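Local coordinates for protein Phikz039 (Pseudomonas phage phikz, PDB 3ZBQ) that belongs to the tubulin-like proteins of bacteriophages (PhuZ) and holds guanosine-5'-diphosphate in a pocket of its nucleotide-binding fold, at residues Y10-A15 / N98-S103; K6-F11 / H27-Y32; I33-Q38 / I68-D73; F92-T97 / Q123-V128. One frame throughout, in Å; residues are numbered along the deposited sequence.

In the fold
The four contacts lie along one half of the mixed central sheet, where strands 30-34, 7-12, 97-103 and 127-133 run parallel as neighbours. Interactions 1 and 2 share Tyr-10 and Phe-11 on strand 7-12, which is flanked by the other strand of each contact; their centres are about 10 Å apart. Along the chain interaction 2 closes first, interaction 3 follows within the loop closed by interaction 1, and interaction 4 alternates its segments with those of interaction 1. Interactions 3 and 4 have centres about 25 Å apart. The GDP-pocket residues of interactions 1 and 3 gather at the C-terminal ends of the strands, whereas interaction 4 joins the loops entering strands 97-103 and 127-133.

Interaction 1. Residues Y10-A15 / N98-S103; sequences YFCGGA and NIVVYS. With GDP (guanosine-5'-diphosphate), chain B.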
loop_
_atom_site.group_PDB
_atom_site.type_symbol
_atom_site.label_atom_id
_atom_site.label_comp_id
_atom_site.label_asym_id
_atom_site.label_seq_id
_atom_site.Cartn_x
_atom_site.Cartn_y
_atom_site.Cartn_z
ATOM N N TYR A 10 -7.802 -3.550 5.217
ATOM C CA TYR A 10 -7.555 -4.782 4.464
ATOM C C TYR A 10 -6.062 -5.079 4.470
ATOM O O TYR A 10 -5.277 -4.353 3.835
ATOM C CB TYR A 10 -8.023 -4.626 3.008
ATOM C CG TYR A 10 -9.500 -4.317 2.826
ATOM C CD1 TYR A 10 -9.974 -3.015 2.917
ATOM C CD2 TYR A 10 -10.406 -5.325 2.522
ATOM C CE1 TYR A 10 -11.324 -2.728 2.730
ATOM C CE2 TYR A 10 -11.752 -5.050 2.339
ATOM C CZ TYR A 10 -12.202 -3.750 2.444
ATOM O OH TYR A 10 -13.543 -3.484 2.267
ATOM N N PHE A 11 -5.671 -6.149 5.163
ATOM C CA PHE A 11 -4.276 -6.565 5.228
ATOM C C PHE A 11 -4.065 -7.661 4.184
ATOM O O PHE A 11 -4.687 -8.717 4.267
ATOM C CB PHE A 11 -3.939 -7.111 6.623
ATOM C CG PHE A 11 -3.904 -6.055 7.705
ATOM C CD1 PHE A 11 -2.906 -5.082 7.713
ATOM C CD2 PHE A 11 -4.864 -6.040 8.712
ATOM C CE1 PHE A 11 -2.872 -4.106 8.707
ATOM C CE2 PHE A 11 -4.838 -5.068 9.710
ATOM C CZ PHE A 11 -3.848 -4.102 9.710
ATOM N N CYS A 12 -3.202 -7.401 3.203
ATOM C CA CYS A 12 -3.067 -8.277 2.043
ATOM C C CYS A 12 -1.653 -8.814 1.870
ATOM O O CYS A 12 -0.671 -8.060 1.937
ATOM C CB CYS A 12 -3.486 -7.554 0.755
ATOM S SG CYS A 12 -5.078 -6.714 0.844
ATOM N N GLY A 13 -1.560 -10.114 1.621
ATOM C CA GLY A 13 -0.277 -10.767 1.413
ATOM C C GLY A 13 0.520 -10.866 2.700
ATOM O O GLY A 13 0.039 -10.460 3.753
ATOM N N GLY A 14 1.743 -11.383 2.615
ATOM C CA GLY A 14 2.568 -11.603 3.793
ATOM C C GLY A 14 2.845 -10.361 4.622
ATOM O O GLY A 14 2.615 -10.354 5.832
ATOM N N ALA A 15 3.327 -9.306 3.975
ATOM C CA ALA A 15 3.668 -8.088 4.688
ATOM C C ALA A 15 2.422 -7.552 5.380
ATOM O O ALA A 15 2.499 -7.072 6.502
ATOM C CB ALA A 15 4.249 -7.041 3.745
ATOM N N ASN A 98 -11.255 3.467 4.195
ATOM C CA ASN A 98 -10.671 2.152 3.947
ATOM C C ASN A 98 -9.168 2.247 3.837
ATOM O O ASN A 98 -8.642 3.133 3.154
ATOM C CB ASN A 98 -11.250 1.549 2.668
ATOM C CG ASN A 98 -12.746 1.386 2.744
ATOM O OD1 ASN A 98 -13.231 0.360 3.225
ATOM N ND2 ASN A 98 -13.493 2.431 2.338
ATOM N N ILE A 99 -8.474 1.336 4.510
ATOM C CA ILE A 99 -7.027 1.336 4.490
ATOM C C ILE A 99 -6.602 -0.036 3.996
ATOM O O ILE A 99 -7.072 -1.042 4.500
ATOM C CB ILE A 99 -6.426 1.604 5.890
ATOM C CG1 ILE A 99 -6.999 2.903 6.474
ATOM C CG2 ILE A 99 -4.903 1.689 5.813
ATOM C CD1 ILE A 99 -6.470 3.262 7.849
ATOM N N VAL A 100 -5.768 -0.056 2.967
ATOM C CA VAL A 100 -5.287 -1.307 2.382
ATOM C C VAL A 100 -3.764 -1.382 2.526
ATOM O O VAL A 100 -3.050 -0.455 2.123
ATOM C CB VAL A 100 -5.687 -1.400 0.886
ATOM C CG1 VAL A 100 -5.400 -2.799 0.327
ATOM C CG2 VAL A 100 -7.158 -1.070 0.701
ATOM N N VAL A 101 -3.261 -2.503 3.056
ATOM C CA VAL A 101 -1.856 -2.619 3.461
ATOM C C VAL A 101 -1.185 -3.794 2.777
ATOM O O VAL A 101 -1.701 -4.915 2.843
ATOM C CB VAL A 101 -1.732 -2.820 4.989
ATOM C CG1 VAL A 101 -0.287 -2.755 5.435
ATOM C CG2 VAL A 101 -2.567 -1.762 5.727
ATOM N N TYR A 102 -0.042 -3.544 2.127
ATOM C CA TYR A 102 0.645 -4.588 1.335
ATOM C C TYR A 102 2.030 -4.155 0.868
ATOM O O TYR A 102 2.335 -2.964 0.789
ATOM C CB TYR A 102 -0.198 -4.956 0.099
ATOM C CG TYR A 102 -0.632 -3.746 -0.715
ATOM C CD1 TYR A 102 -1.748 -3.005 -0.347
ATOM C CD2 TYR A 102 0.073 -3.351 -1.854
ATOM C CE1 TYR A 102 -2.150 -1.902 -1.074
ATOM C CE2 TYR A 102 -0.329 -2.244 -2.598
ATOM C CZ TYR A 102 -1.441 -1.528 -2.199
ATOM O OH TYR A 102 -1.864 -0.417 -2.912
ATOM N N SER A 103 2.878 -5.132 0.545
ATOM C CA SER A 103 4.182 -4.826 -0.018
ATOM C C SER A 103 4.061 -4.624 -1.524
ATOM O O SER A 103 3.134 -5.131 -2.154
ATOM C CB SER A 103 5.148 -5.974 0.255
ATOM O OG SER A 103 4.677 -7.160 -0.354
HETATM P PB GDP B . 3.380 -11.413 -0.801
HETATM O O1B GDP B . 2.853 -12.374 0.234
HETATM O O2B GDP B . 2.534 -10.156 -0.835
HETATM O O3B GDP B . 3.443 -12.042 -2.171
HETATM O O3A GDP B . 4.884 -10.960 -0.456
HETATM P PA GDP B . 5.437 -10.526 0.989
HETATM O O1A GDP B . 5.382 -11.584 2.065
HETATM O O2A GDP B . 4.757 -9.250 1.441
HETATM O "O5'" GDP B . 6.969 -10.223 0.665
HETATM C "C5'" GDP B . 7.344 -9.310 -0.359
HETATM C "C4'" GDP B . 8.399 -8.353 0.191
HETATM O "O4'" GDP B . 7.804 -7.503 1.171
HETATM C "C3'" GDP B . 9.540 -9.041 0.915
HETATM O "O3'" GDP B . 10.573 -9.403 -0.016
HETATM C "C2'" GDP B . 9.996 -7.987 1.895
HETATM O "O2'" GDP B . 10.855 -7.060 1.229
HETATM C "C1'" GDP B . 8.743 -7.199 2.202
HETATM N N9 GDP B . 8.121 -7.608 3.479
HETATM C C8 GDP B . 7.459 -8.748 3.757
HETATM N N7 GDP B . 7.013 -8.748 5.037
HETATM C C5 GDP B . 7.376 -7.575 5.596
HETATM C C6 GDP B . 7.231 -6.914 6.913
HETATM O O6 GDP B . 6.614 -7.471 7.857
HETATM N N1 GDP B . 7.766 -5.687 7.049
HETATM C C2 GDP B . 8.426 -5.061 6.052
HETATM N N2 GDP B . 8.958 -3.830 6.256
HETATM N N3 GDP B . 8.595 -5.606 4.828
HETATM C C4 GDP B . 8.102 -6.834 4.557
HETATM O O HOH W 1 2.012 -7.924 1.046
#
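GDP O2A is gripped from both segments: Ser-103 OG donates to it at 2.8 Å, and Ala-15 N donates to the same oxygen. With chi1 at 61°, Ser-103 OG stands between its own backbone N and carbonyl carbon, while the CB atoms of Ser-103 and Ala-15 touch at 3.8 Å beside the phosphate. Gly-14 N adds a nearly straight bond (169°) to GDP O1B, 2.8 Å away. The lack of a side chain at Gly-13 leaves room for GDP O2B, 3.7 Å from its CA. The backbone N-H groups at this start of helix 13-23 probably help to offset the phosphate charge. Water 1 sits where the strands diverge, accepting from Ser-103 N and lying within hydrogen-bonding distance of Cys-12 O and GDP O2B. This is the nucleotide end of the parallel sheet of the tubulin/FtsZ fold. Behind it, Tyr-10 N donates to Ile-99 O at 2.7 Å, Val-101 N to Tyr-10 O, and Cys-12 N to Val-101 O. On one face, Phe-11 lies alongside Val-101, its CD1 reaching Val-101 CB at 3.7 Å, and Leu-186 of helix 175-192 packs on both. On the other, Cys-12 SG meets Val-100 CG1 at 4.0 Å. The Tyr-10 ring runs beside Asn-98, whose OD1 lies in its plane at the edge, 3.7 Å from Tyr-10 CE1; this OD1 accepts from Gly-95 N, and Tyr-10 OH bonds Phe-92 O.

Interaction 2. Residues K6-F11 / H27-Y32; sequences KTRIYF and HEDVCY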
loop_
_atom_site.group_PDB
_atom_site.type_symbol
_atom_site.label_atom_id
_atom_site.label_comp_id
_atom_site.label_asym_id
_atom_site.label_seq_id
_atom_site.Cartn_x
_atom_site.Cartn_y
_atom_site.Cartn_z
ATOM N N LYS A 6 -16.708 2.437 10.449
ATOM C CA LYS A 6 -16.023 3.707 10.227
ATOM C C LYS A 6 -14.770 3.537 9.367
ATOM O O LYS A 6 -14.537 4.297 8.426
ATOM C CB LYS A 6 -15.671 4.373 11.556
ATOM C CG LYS A 6 -16.900 4.735 12.392
ATOM C CD LYS A 6 -16.506 5.322 13.734
ATOM C CE LYS A 6 -17.745 5.643 14.562
ATOM N NZ LYS A 6 -17.383 6.406 15.793
ATOM N N THR A 7 -13.972 2.526 9.689
ATOM C CA THR A 7 -12.756 2.262 8.939
ATOM C C THR A 7 -12.576 0.756 8.786
ATOM O O THR A 7 -12.519 0.038 9.787
ATOM C CB THR A 7 -11.515 2.821 9.666
ATOM O OG1 THR A 7 -11.655 4.239 9.859
ATOM C CG2 THR A 7 -10.258 2.535 8.863
ATOM N N ARG A 8 -12.521 0.282 7.541
ATOM C CA ARG A 8 -12.156 -1.108 7.264
ATOM C C ARG A 8 -10.691 -1.144 6.863
ATOM O O ARG A 8 -10.253 -0.382 5.992
ATOM C CB ARG A 8 -13.012 -1.695 6.126
ATOM C CG ARG A 8 -12.759 -3.192 5.819
ATOM C CD ARG A 8 -13.435 -4.112 6.841
ATOM N NE ARG A 8 -14.894 -4.044 6.752
ATOM C CZ ARG A 8 -15.725 -4.510 7.680
ATOM N NH1 ARG A 8 -15.245 -5.075 8.774
ATOM N NH2 ARG A 8 -17.041 -4.395 7.520
ATOM N N ILE A 9 -9.923 -2.026 7.484
ATOM C CA ILE A 9 -8.538 -2.184 7.078
ATOM C C ILE A 9 -8.368 -3.547 6.422
ATOM O O ILE A 9 -8.776 -4.562 6.988
ATOM C CB ILE A 9 -7.582 -2.048 8.268
ATOM C CG1 ILE A 9 -7.890 -0.754 9.049
ATOM C CG2 ILE A 9 -6.150 -2.082 7.778
ATOM C CD1 ILE A 9 -6.929 -0.481 10.228
ATOM N N TYR A 10 -7.802 -3.550 5.217
ATOM C CA TYR A 10 -7.555 -4.782 4.464
ATOM C C TYR A 10 -6.062 -5.079 4.470
ATOM O O TYR A 10 -5.277 -4.353 3.835
ATOM C CB TYR A 10 -8.023 -4.626 3.008
ATOM C CG TYR A 10 -9.500 -4.317 2.826
ATOM C CD1 TYR A 10 -9.974 -3.015 2.917
ATOM C CD2 TYR A 10 -10.406 -5.325 2.522
ATOM C CE1 TYR A 10 -11.324 -2.728 2.730
ATOM C CE2 TYR A 10 -11.752 -5.050 2.339
ATOM C CZ TYR A 10 -12.202 -3.750 2.444
ATOM O OH TYR A 10 -13.543 -3.484 2.267
ATOM N N PHE A 11 -5.671 -6.149 5.163
ATOM C CA PHE A 11 -4.276 -6.565 5.228
ATOM C C PHE A 11 -4.065 -7.661 4.184
ATOM O O PHE A 11 -4.687 -8.717 4.267
ATOM C CB PHE A 11 -3.939 -7.111 6.623
ATOM C CG PHE A 11 -3.904 -6.055 7.705
ATOM C CD1 PHE A 11 -2.906 -5.082 7.713
ATOM C CD2 PHE A 11 -4.864 -6.040 8.712
ATOM C CE1 PHE A 11 -2.872 -4.106 8.707
ATOM C CE2 PHE A 11 -4.838 -5.068 9.710
ATOM C CZ PHE A 11 -3.848 -4.102 9.710
ATOM N N HIS A 27 -7.488 -1.790 16.346
ATOM C CA HIS A 27 -8.703 -1.587 15.557
ATOM C C HIS A 27 -9.416 -2.909 15.348
ATOM O O HIS A 27 -8.791 -3.907 14.996
ATOM C CB HIS A 27 -8.360 -0.973 14.199
ATOM C CG HIS A 27 -9.544 -0.435 13.460
ATOM N ND1 HIS A 27 -10.268 0.649 13.912
ATOM C CD2 HIS A 27 -10.124 -0.825 12.301
ATOM C CE1 HIS A 27 -11.249 0.901 13.061
ATOM N NE2 HIS A 27 -11.185 0.022 12.077
ATOM N N GLU A 28 -10.726 -2.917 15.549
ATOM C CA GLU A 28 -11.486 -4.159 15.466
ATOM C C GLU A 28 -11.790 -4.572 14.028
ATOM O O GLU A 28 -11.727 -5.758 13.679
ATOM C CB GLU A 28 -12.783 -4.039 16.271
ATOM C CG GLU A 28 -12.580 -3.985 17.777
ATOM C CD GLU A 28 -13.863 -3.681 18.532
ATOM O OE1 GLU A 28 -14.917 -3.520 17.877
ATOM O OE2 GLU A 28 -13.815 -3.596 19.779
ATOM N N ASP A 29 -12.099 -3.592 13.186
ATOM C CA ASP A 29 -12.641 -3.878 11.858
ATOM C C ASP A 29 -11.553 -4.094 10.824
ATOM O O ASP A 29 -11.395 -3.312 9.885
ATOM C CB ASP A 29 -13.578 -2.751 11.421
ATOM C CG ASP A 29 -14.751 -2.583 12.368
ATOM O OD1 ASP A 29 -15.317 -3.614 12.783
ATOM O OD2 ASP A 29 -15.093 -1.433 12.704
ATOM N N VAL A 30 -10.806 -5.176 11.000
ATOM C CA VAL A 30 -9.726 -5.502 10.096
ATOM C C VAL A 30 -10.000 -6.855 9.447
ATOM O O VAL A 30 -10.744 -7.690 9.985
ATOM C CB VAL A 30 -8.364 -5.571 10.833
ATOM C CG1 VAL A 30 -8.072 -4.283 11.588
ATOM C CG2 VAL A 30 -8.333 -6.750 11.786
ATOM N N CYS A 31 -9.398 -7.073 8.286
ATOM C CA CYS A 31 -9.547 -8.345 7.605
ATOM C C CYS A 31 -8.291 -8.663 6.828
ATOM O O CYS A 31 -7.455 -7.776 6.580
ATOM C CB CYS A 31 -10.789 -8.361 6.706
ATOM S SG CYS A 31 -10.756 -7.199 5.323
ATOM N N TYR A 32 -8.155 -9.935 6.459
ATOM C CA TYR A 32 -6.920 -10.454 5.890
ATOM C C TYR A 32 -7.201 -11.265 4.638
ATOM O O TYR A 32 -8.079 -12.128 4.634
ATOM C CB TYR A 32 -6.243 -11.388 6.880
ATOM C CG TYR A 32 -5.760 -10.760 8.160
ATOM C CD1 TYR A 32 -6.615 -10.606 9.250
ATOM C CD2 TYR A 32 -4.435 -10.376 8.303
ATOM C CE1 TYR A 32 -6.160 -10.060 10.442
ATOM C CE2 TYR A 32 -3.976 -9.819 9.487
ATOM C CZ TYR A 32 -4.842 -9.670 10.547
ATOM O OH TYR A 32 -4.381 -9.131 11.723
HETATM O O HOH W 2 -14.297 1.173 12.206
HETATM O O HOH W 3 -13.448 -6.977 9.191
#
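This is a parallel strand pairing between 7-12 and 30-34, next to each other in the central sheet: Ile-9, Tyr-10 and Phe-11 pair with Val-30, Cys-31 and Tyr-32. Ile-9 N bonds Asp-29 O, Cys-31 N bonds Ile-9 O, and Phe-11 N bonds Cys-31 O at 2.8 Å. Before the strand, His-27 swings its ring across: CG is anti to the backbone N (chi1 -166°), and NE2 donates to Thr-7 O at 2.7 Å, with the oxygen in the ring plane. Water 2 ties Thr-7 N to Asp-29 OD2. Among the side chains, Cys-31 SG touches Tyr-10 CD2 at 3.4 Å, an oblique sulfur-aromatic contact. The Phe-11 and Tyr-32 rings are nearly parallel (30°) but offset, so that little of one faces the other; Phe-11 CD2 lies over one Tyr-32 face toward the rim. The edge of the Phe-11 ring meets Val-30, CE2 to CB 3.7 Å. Helix 13-23 packs on Ile-9 and Phe-11 and links the two strands, completing a beta-alpha-beta unit of the nucleotide-binding fold.

Interaction 3. Residues I33-Q38 / I68-D73; sequences IDTSVQ and IGMGKD
A single hydrogen bond joins Thr-35 to Gly-69: Gly-69 N donates to Thr-35 O at 3.0 Å, approaching from above the carbonyl plane, 45° out of it. It belongs to a lone backbone bridge between Ser-36 and Ile-68, and the packing around it is light. Ser-36 CB rests against Gly-69 N at 3.6 Å, and the side chains of Thr-35 and Met-70 cross at about a right angle, Thr-35 OG1 lying 3.8 Å from Met-70 CG. The same Thr-35 OG1 is hydrogen-bonded to Ser-108 OG, while Leu-80 of helix 74-81 packs on both Thr-35 and Met-70. Bonds within each segment shape the two loops. Asp-34 OD1 takes Thr-35 N at 2.6 Å, on its anti side but 35° out of the carboxylate plane. Asp-73 N bonds Met-70 O at 3.0 Å across a type I' turn, and Asp-73 then N-caps helix 74-81 through OD1 to Ala-76 N. The loop before that helix, which brings Lys-72 to the GDP pocket of this tubulin-like fold, is thus tied to the end of strand 30-34.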
loop_
_atom_site.group_PDB
_atom_site.type_symbol
_atom_site.label_atom_id
_atom_site.label_comp_id
_atom_site.label_asym_id
_atom_site.label_seq_id
_atom_site.Cartn_x
_atom_site.Cartn_y
_atom_site.Cartn_z
ATOM N N ILE A 33 -6.446 -10.993 3.579
ATOM C CA ILE A 33 -6.608 -11.702 2.317
ATOM C C ILE A 33 -5.239 -12.119 1.797
ATOM O O ILE A 33 -4.336 -11.295 1.664
ATOM C CB ILE A 33 -7.308 -10.832 1.239
ATOM C CG1 ILE A 33 -8.561 -10.145 1.796
ATOM C CG2 ILE A 33 -7.671 -11.674 0.019
ATOM C CD1 ILE A 33 -8.282 -8.805 2.409
ATOM N N ASP A 34 -5.084 -13.402 1.499
ATOM C CA ASP A 34 -3.799 -13.909 1.023
ATOM C C ASP A 34 -4.018 -15.123 0.138
ATOM O O ASP A 34 -5.152 -15.576 -0.056
ATOM C CB ASP A 34 -2.914 -14.292 2.210
ATOM C CG ASP A 34 -1.429 -14.281 1.875
ATOM O OD1 ASP A 34 -1.065 -14.223 0.674
ATOM O OD2 ASP A 34 -0.623 -14.328 2.831
ATOM N N THR A 35 -2.921 -15.643 -0.396
ATOM C CA THR A 35 -2.930 -16.862 -1.207
ATOM C C THR A 35 -2.164 -17.965 -0.484
ATOM O O THR A 35 -1.713 -18.940 -1.091
ATOM C CB THR A 35 -2.266 -16.617 -2.567
ATOM O OG1 THR A 35 -0.927 -16.163 -2.342
ATOM C CG2 THR A 35 -3.030 -15.538 -3.355
ATOM N N SER A 36 -2.020 -17.812 0.825
ATOM C CA SER A 36 -1.130 -18.672 1.599
ATOM C C SER A 36 -1.688 -18.894 3.002
ATOM O O SER A 36 -2.100 -17.938 3.660
ATOM C CB SER A 36 0.251 -18.016 1.674
ATOM O OG SER A 36 1.030 -18.519 2.746
ATOM N N VAL A 37 -1.723 -20.151 3.452
ATOM C CA VAL A 37 -2.161 -20.444 4.822
ATOM C C VAL A 37 -1.005 -20.291 5.802
ATOM O O VAL A 37 -1.214 -20.112 6.998
ATOM C CB VAL A 37 -2.796 -21.846 4.958
ATOM C CG1 VAL A 37 -3.967 -21.976 4.015
ATOM C CG2 VAL A 37 -1.769 -22.936 4.673
ATOM N N GLN A 38 0.217 -20.352 5.285
ATOM C CA GLN A 38 1.394 -20.280 6.138
ATOM C C GLN A 38 1.483 -18.937 6.873
ATOM O O GLN A 38 1.922 -18.877 8.028
ATOM C CB GLN A 38 2.670 -20.525 5.329
ATOM C CG GLN A 38 3.860 -20.862 6.204
ATOM C CD GLN A 38 5.110 -20.097 5.835
ATOM O OE1 GLN A 38 5.124 -19.330 4.875
ATOM N NE2 GLN A 38 6.179 -20.308 6.604
ATOM N N ILE A 68 -0.219 -22.074 -1.077
ATOM C CA ILE A 68 1.178 -22.065 -0.665
ATOM C C ILE A 68 1.899 -20.815 -1.154
ATOM O O ILE A 68 3.118 -20.814 -1.322
ATOM C CB ILE A 68 1.900 -23.326 -1.157
ATOM C CG1 ILE A 68 1.671 -23.522 -2.662
ATOM C CG2 ILE A 68 1.408 -24.536 -0.376
ATOM C CD1 ILE A 68 2.584 -24.616 -3.298
ATOM N N GLY A 69 1.143 -19.738 -1.372
ATOM C CA GLY A 69 1.736 -18.490 -1.813
ATOM C C GLY A 69 1.987 -18.436 -3.309
ATOM O O GLY A 69 1.723 -19.398 -4.045
ATOM N N MET A 70 2.524 -17.308 -3.758
ATOM C CA MET A 70 2.801 -17.103 -5.172
ATOM C C MET A 70 4.293 -16.875 -5.451
ATOM O O MET A 70 4.690 -16.682 -6.598
ATOM C CB MET A 70 1.945 -15.947 -5.707
ATOM C CG MET A 70 0.477 -16.314 -5.851
ATOM S SD MET A 70 0.153 -17.358 -7.276
ATOM C CE MET A 70 -0.594 -18.766 -6.466
ATOM N N GLY A 71 5.107 -16.913 -4.395
ATOM C CA GLY A 71 6.547 -16.753 -4.519
ATOM C C GLY A 71 7.025 -15.652 -5.451
ATOM O O GLY A 71 7.812 -15.904 -6.358
ATOM N N LYS A 72 6.542 -14.431 -5.224
ATOM C CA LYS A 72 6.931 -13.242 -5.993
ATOM C C LYS A 72 6.581 -13.264 -7.485
ATOM O O LYS A 72 7.088 -12.447 -8.259
ATOM C CB LYS A 72 8.409 -12.891 -5.761
ATOM C CG LYS A 72 8.710 -12.580 -4.313
ATOM C CD LYS A 72 10.135 -12.078 -4.161
ATOM C CE LYS A 72 10.445 -11.729 -2.709
ATOM N NZ LYS A 72 10.435 -12.924 -1.823
ATOM N N ASP A 73 5.704 -14.185 -7.879
ATOM C CA ASP A 73 5.227 -14.246 -9.260
ATOM C C ASP A 73 3.976 -13.387 -9.372
ATOM O O ASP A 73 2.858 -13.878 -9.196
ATOM C CB ASP A 73 4.908 -15.693 -9.662
ATOM C CG ASP A 73 4.714 -15.862 -11.169
ATOM O OD1 ASP A 73 4.264 -14.904 -11.843
ATOM O OD2 ASP A 73 5.013 -16.965 -11.675
#

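Interaction 4. Residues F92-T97 / Q123-V128; sequences FPAGDT and QGEVVV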
loop_
_atom_site.group_PDB
_atom_site.type_symbol
_atom_site.label_atom_id
_atom_site.label_comp_id
_atom_site.label_asym_id
_atom_site.label_seq_id
_atom_site.Cartn_x
_atom_site.Cartn_y
_atom_site.Cartn_z
ATOM N N PHE A 92 -16.204 -8.619 2.851
ATOM C CA PHE A 92 -15.664 -7.634 3.785
ATOM C C PHE A 92 -16.020 -6.255 3.255
ATOM O O PHE A 92 -15.198 -5.594 2.617
ATOM C CB PHE A 92 -14.134 -7.777 3.896
ATOM C CG PHE A 92 -13.684 -9.067 4.540
ATOM C CD1 PHE A 92 -14.215 -9.469 5.763
ATOM C CD2 PHE A 92 -12.735 -9.873 3.929
ATOM C CE1 PHE A 92 -13.806 -10.655 6.365
ATOM C CE2 PHE A 92 -12.317 -11.064 4.527
ATOM C CZ PHE A 92 -12.867 -11.460 5.744
ATOM N N PRO A 93 -17.261 -5.818 3.499
ATOM C CA PRO A 93 -17.724 -4.596 2.829
ATOM C C PRO A 93 -16.935 -3.356 3.244
ATOM O O PRO A 93 -16.390 -3.291 4.358
ATOM C CB PRO A 93 -19.197 -4.489 3.255
ATOM C CG PRO A 93 -19.330 -5.349 4.464
ATOM C CD PRO A 93 -18.321 -6.450 4.308
ATOM N N ALA A 94 -16.849 -2.400 2.324
ATOM C CA ALA A 94 -16.135 -1.144 2.552
ATOM C C ALA A 94 -16.629 -0.411 3.784
ATOM O O ALA A 94 -17.823 -0.434 4.097
ATOM C CB ALA A 94 -16.269 -0.230 1.336
ATOM N N GLY A 95 -15.707 0.261 4.470
ATOM C CA GLY A 95 -16.077 1.171 5.540
ATOM C C GLY A 95 -16.260 2.589 5.019
ATOM O O GLY A 95 -16.053 2.846 3.825
ATOM N N ASP A 96 -16.643 3.514 5.898
ATOM C CA ASP A 96 -16.695 4.927 5.524
ATOM C C ASP A 96 -15.323 5.398 5.033
ATOM O O ASP A 96 -15.229 6.239 4.141
ATOM C CB ASP A 96 -17.164 5.797 6.700
ATOM C CG ASP A 96 -18.642 5.617 7.018
ATOM O OD1 ASP A 96 -19.442 5.392 6.080
ATOM O OD2 ASP A 96 -19.001 5.717 8.213
ATOM N N THR A 97 -14.268 4.820 5.611
ATOM C CA THR A 97 -12.902 4.990 5.128
ATOM C C THR A 97 -12.285 3.604 5.023
ATOM O O THR A 97 -12.752 2.666 5.670
ATOM C CB THR A 97 -12.054 5.848 6.080
ATOM O OG1 THR A 97 -12.136 5.312 7.411
ATOM C CG2 THR A 97 -12.553 7.293 6.078
ATOM N N GLN A 123 -16.537 1.935 -6.713
ATOM C CA GLN A 123 -17.803 2.027 -5.967
ATOM C C GLN A 123 -17.989 3.391 -5.297
ATOM O O GLN A 123 -18.999 3.621 -4.638
ATOM C CB GLN A 123 -17.902 0.944 -4.878
ATOM C CG GLN A 123 -17.507 -0.439 -5.306
ATOM C CD GLN A 123 -18.228 -0.887 -6.545
ATOM O OE1 GLN A 123 -19.430 -0.661 -6.688
ATOM N NE2 GLN A 123 -17.496 -1.526 -7.460
ATOM N N GLY A 124 -17.006 4.278 -5.442
ATOM C CA GLY A 124 -17.060 5.597 -4.825
ATOM C C GLY A 124 -16.473 5.682 -3.420
ATOM O O GLY A 124 -16.626 6.700 -2.747
ATOM N N GLU A 125 -15.783 4.634 -2.973
ATOM C CA GLU A 125 -15.247 4.627 -1.609
ATOM C C GLU A 125 -13.982 5.471 -1.464
ATOM O O GLU A 125 -13.305 5.793 -2.451
ATOM C CB GLU A 125 -14.957 3.194 -1.137
ATOM C CG GLU A 125 -16.102 2.213 -1.336
ATOM C CD GLU A 125 -17.295 2.470 -0.429
ATOM O OE1 GLU A 125 -17.173 3.235 0.551
ATOM O OE2 GLU A 125 -18.361 1.872 -0.687
ATOM N N VAL A 126 -13.680 5.812 -0.216
ATOM C CA VAL A 126 -12.491 6.560 0.163
ATOM C C VAL A 126 -11.452 5.554 0.650
ATOM O O VAL A 126 -11.700 4.769 1.583
ATOM C CB VAL A 126 -12.809 7.524 1.308
ATOM C CG1 VAL A 126 -11.533 8.142 1.874
ATOM C CG2 VAL A 126 -13.775 8.603 0.820
ATOM N N VAL A 127 -10.290 5.578 0.011
ATOM C CA VAL A 127 -9.282 4.543 0.223
ATOM C C VAL A 127 -7.889 5.151 0.359
ATOM O O VAL A 127 -7.522 6.067 -0.385
ATOM C CB VAL A 127 -9.246 3.544 -0.963
ATOM C CG1 VAL A 127 -8.302 2.349 -0.653
ATOM C CG2 VAL A 127 -10.643 3.032 -1.307
ATOM N N VAL A 128 -7.110 4.629 1.303
ATOM C CA VAL A 128 -5.689 4.958 1.394
ATOM C C VAL A 128 -4.899 3.653 1.424
ATOM O O VAL A 128 -5.325 2.691 2.056
ATOM C CB VAL A 128 -5.384 5.766 2.673
ATOM C CG1 VAL A 128 -3.883 5.877 2.894
ATOM C CG2 VAL A 128 -6.021 7.152 2.577
HETATM O O HOH W 4 -15.868 5.214 1.570
#
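Ala-94 and Glu-125 meet where two loops run side by side into neighbouring parallel strands, 97-103 and 127-133, of the tubulin-like sheet; the second loop leaves helix 109-122 through a Schellman motif at Gly-124. Glu-125 has CG anti to its carbonyl carbon (chi1 -50°), and the chain bends at chi2 (-69°), which sets CD beside the Ala-94 methyl. Its CD lies 3.4 Å from Ala-94 CB, with OE2 at 3.6 Å from that methyl and OE1 scarcely farther. OE1 also faces Gly-95 O at 3.5 Å, an approach of two acceptors that would be unfavourable by itself, but OE1 has a salt bridge to Lys-4 NZ. Val-126 sets CG1 anti to its backbone N (chi1 170°), and CG1 comes within 4.4 Å of Thr-97 CG2, a loose apolar touch. Val-126 CB rests 3.9 Å from Asp-96 O. Helix 202-209 packs on Val-126 and Thr-97, whereas Thr-97 OG1 bonds Thr-7 OG1. The segments share no direct hydrogen bond. Water 4 lies between them instead, 2.8 Å from Asp-96 O and within hydrogen-bonding distance of Glu-125 OE1, and accepts from Val-126 N at 2.9 Å.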